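Hydroxyindole o-methyltransferase (Homo sapiens, PDB 4A6D) catalyses the last step of melatonin synthesis, transferring a methyl group from S-adenosyl-L-methionine to N-acetylserotonin, and works as a homodimer. Local coordinates at the interface of chains A and B. Residues are numbered along the deposited sequence; one frame, centred on the assembly and turned at random. Chains: chain A/B, Hydroxyindole o-methyltransferase.

The interface of chains A and B. Residues chain A 65, 68-69, 75, 84; chain B 290-291, 294, 297.
At this patch of the two-fold homodimer interface, helix 57-69 and the following hairpin strands of chain A receive the loop and the start of helix 294-305 of chain B, a worked example of one carboxylate shared between fold and partner. The tight part centres on A:Asp65. Its OD1 takes two donors: the phenol OH of A:Tyr84 at 2.6 Å, within the chain, and NE of B:Arg291 at 3.1 Å, a salt bridge across. The arginine crosses the aspartate at about a right angle, its guanidinium meeting OD1 edge-on while NE stands above the carboxylate plane. Its CD methylene lies 3.9 Å from CG1 of both A:Val68 and A:Val75, and the bend at chi3 (-66°) then turns NE toward OD1. Beside this, A:Ser69 OG donates along a lone pair of B:Gln297 OE1 at 2.7 Å, and OG also lies 3.1 Å from the backbone O of B:Arg291. The other side is looser: A:Asp65 OD2 reaches B:Arg290 O through a water, 2.9 Å from OD2, and the guanidinium of B:Arg290 makes no direct contact with the carboxylate. An alanine in place of A:Asp65 would probably leave the arginine NE and tyrosine OH without their common acceptor and loosen the loop. With its centre about 34 Å from the catalytic A:His255, the patch likely serves dimer assembly, fastening the partner's catalytic domain to the dimerisation domain.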
ATOM      1  N   ASP A  65      17.054   6.897  -0.774  1.00 73.56           N
ATOM      2  CA  ASP A  65      16.646   8.055   0.022  1.00 72.39           C
ATOM      3  C   ASP A  65      15.334   7.824   0.743  1.00 73.81           C
ATOM      4  O   ASP A  65      15.234   8.164   1.925  1.00 75.29           O
ATOM      5  CB  ASP A  65      16.647   9.347  -0.799  1.00 74.21           C
ATOM      6  CG  ASP A  65      18.033   9.862  -1.162  1.00 82.70           C
ATOM      7  OD1 ASP A  65      19.018   9.446  -0.498  1.00 83.71           O
ATOM      8  OD2 ASP A  65      18.130  10.711  -2.091  1.00 81.34           O
ATOM      9  N   VAL A  68      16.077   5.508   3.705  1.00 76.38           N
ATOM     10  CA  VAL A  68      16.704   6.262   4.792  1.00 77.06           C
ATOM     11  C   VAL A  68      15.612   6.958   5.636  1.00 83.15           C
ATOM     12  O   VAL A  68      15.597   6.773   6.853  1.00 86.52           O
ATOM     13  CB  VAL A  68      17.783   7.252   4.297  1.00 80.44           C
ATOM     14  CG1 VAL A  68      18.373   8.038   5.460  1.00 81.33           C
ATOM     15  CG2 VAL A  68      18.884   6.527   3.531  1.00 81.39           C
ATOM     16  N   SER A  69      14.671   7.689   4.984  1.00 76.23           N
ATOM     17  CA  SER A  69      13.527   8.351   5.634  1.00 73.33           C
ATOM     18  C   SER A  69      12.632   7.349   6.388  1.00 75.88           C
ATOM     19  O   SER A  69      12.097   7.685   7.452  1.00 76.60           O
ATOM     20  CB  SER A  69      12.696   9.109   4.604  1.00 72.89           C
ATOM     21  OG  SER A  69      13.438  10.184   4.054  1.00 82.65           O
ATOM     22  N   VAL A  75      22.283   6.834   6.443  1.00 98.23           N
ATOM     23  CA  VAL A  75      23.142   7.525   5.490  1.00 99.96           C
ATOM     24  C   VAL A  75      24.227   8.264   6.261  1.00110.04           C
ATOM     25  O   VAL A  75      24.057   8.536   7.452  1.00110.70           O
ATOM     26  CB  VAL A  75      22.355   8.410   4.474  1.00100.74           C
ATOM     27  CG1 VAL A  75      21.775   9.662   5.125  1.00 99.62           C
ATOM     28  CG2 VAL A  75      23.208   8.774   3.264  1.00101.80           C
ATOM     29  N   TYR A  84      25.456   4.827   2.011  1.00 95.75           N
ATOM     30  CA  TYR A  84      24.374   4.088   2.647  1.00 90.96           C
ATOM     31  C   TYR A  84      24.857   2.837   3.306  1.00 96.93           C
ATOM     32  O   TYR A  84      25.781   2.195   2.813  1.00 99.74           O
ATOM     33  CB  TYR A  84      23.288   3.765   1.616  1.00 87.71           C
ATOM     34  CG  TYR A  84      22.767   5.000   0.915  1.00 86.03           C
ATOM     35  CD1 TYR A  84      23.390   5.492  -0.234  1.00 87.56           C
ATOM     36  CD2 TYR A  84      21.700   5.723   1.438  1.00 85.19           C
ATOM     37  CE1 TYR A  84      22.967   6.678  -0.838  1.00 86.24           C
ATOM     38  CE2 TYR A  84      21.259   6.902   0.833  1.00 85.83           C
ATOM     39  CZ  TYR A  84      21.899   7.375  -0.301  1.00 86.00           C
ATOM     40  OH  TYR A  84      21.415   8.488  -0.925  1.00 81.31           O
TER
ATOM     41  N   ARG B 290      17.610  16.281  -0.879  1.00 74.76           N
ATOM     42  CA  ARG B 290      16.699  15.371  -1.587  1.00 74.07           C
ATOM     43  C   ARG B 290      16.213  14.225  -0.688  1.00 77.73           C
ATOM     44  O   ARG B 290      15.530  13.311  -1.148  1.00 77.16           O
ATOM     45  CB  ARG B 290      17.268  14.881  -2.949  1.00 75.77           C
ATOM     46  CG  ARG B 290      17.685  16.025  -3.881  1.00 82.86           C
ATOM     47  CD  ARG B 290      17.926  15.577  -5.308  1.00 92.55           C
ATOM     48  NE  ARG B 290      19.116  14.738  -5.429  1.00101.65           N
ATOM     49  CZ  ARG B 290      20.343  15.198  -5.644  1.00121.95           C
ATOM     50  NH1 ARG B 290      20.558  16.505  -5.765  1.00110.26           N
ATOM     51  NH2 ARG B 290      21.365  14.359  -5.734  1.00112.08           N
ATOM     52  N   ARG B 291      16.505  14.326   0.614  1.00 74.16           N
ATOM     53  CA  ARG B 291      16.147  13.312   1.592  1.00 73.48           C
ATOM     54  C   ARG B 291      14.885  13.581   2.425  1.00 74.35           C
ATOM     55  O   ARG B 291      14.700  13.004   3.477  1.00 74.59           O
ATOM     56  CB  ARG B 291      17.360  12.914   2.436  1.00 76.01           C
ATOM     57  CG  ARG B 291      17.492  11.381   2.509  1.00 95.06           C
ATOM     58  CD  ARG B 291      18.890  10.929   2.874  1.00108.84           C
ATOM     59  NE  ARG B 291      19.865  11.256   1.828  1.00109.86           N
ATOM     60  CZ  ARG B 291      20.720  12.273   1.879  1.00108.42           C
ATOM     61  NH1 ARG B 291      20.727  13.092   2.923  1.00 92.48           N
ATOM     62  NH2 ARG B 291      21.580  12.471   0.894  1.00 90.86           N
ATOM     63  N   LEU B 294       9.278  12.956   3.353  1.00 65.17           N
ATOM     64  CA  LEU B 294       8.979  11.621   2.875  1.00 62.61           C
ATOM     65  C   LEU B 294       7.882  11.604   1.800  1.00 67.14           C
ATOM     66  O   LEU B 294       8.054  10.961   0.756  1.00 66.78           O
ATOM     67  CB  LEU B 294       8.646  10.704   4.063  1.00 62.69           C
ATOM     68  CG  LEU B 294       8.117   9.276   3.771  1.00 63.95           C
ATOM     69  CD1 LEU B 294       9.020   8.510   2.809  1.00 61.96           C
ATOM     70  CD2 LEU B 294       7.954   8.526   5.074  1.00 65.88           C
ATOM     71  N   GLN B 297       9.324  12.810  -1.473  1.00 65.12           N
ATOM     72  CA  GLN B 297      10.187  11.763  -2.026  1.00 64.92           C
ATOM     73  C   GLN B 297       9.301  10.675  -2.689  1.00 66.54           C
ATOM     74  O   GLN B 297       9.624  10.218  -3.796  1.00 65.98           O
ATOM     75  CB  GLN B 297      11.027  11.113  -0.922  1.00 66.57           C
ATOM     76  CG  GLN B 297      12.148  11.970  -0.362  1.00 59.66           C
ATOM     77  CD  GLN B 297      12.726  11.235   0.823  1.00 75.43           C
ATOM     78  OE1 GLN B 297      12.155  11.205   1.910  1.00 67.32           O
ATOM     79  NE2 GLN B 297      13.811  10.537   0.622  1.00 71.41           N
TER
HETATM   80  O   HOH W   1      15.737  11.735  -3.407  1.00 75.92           O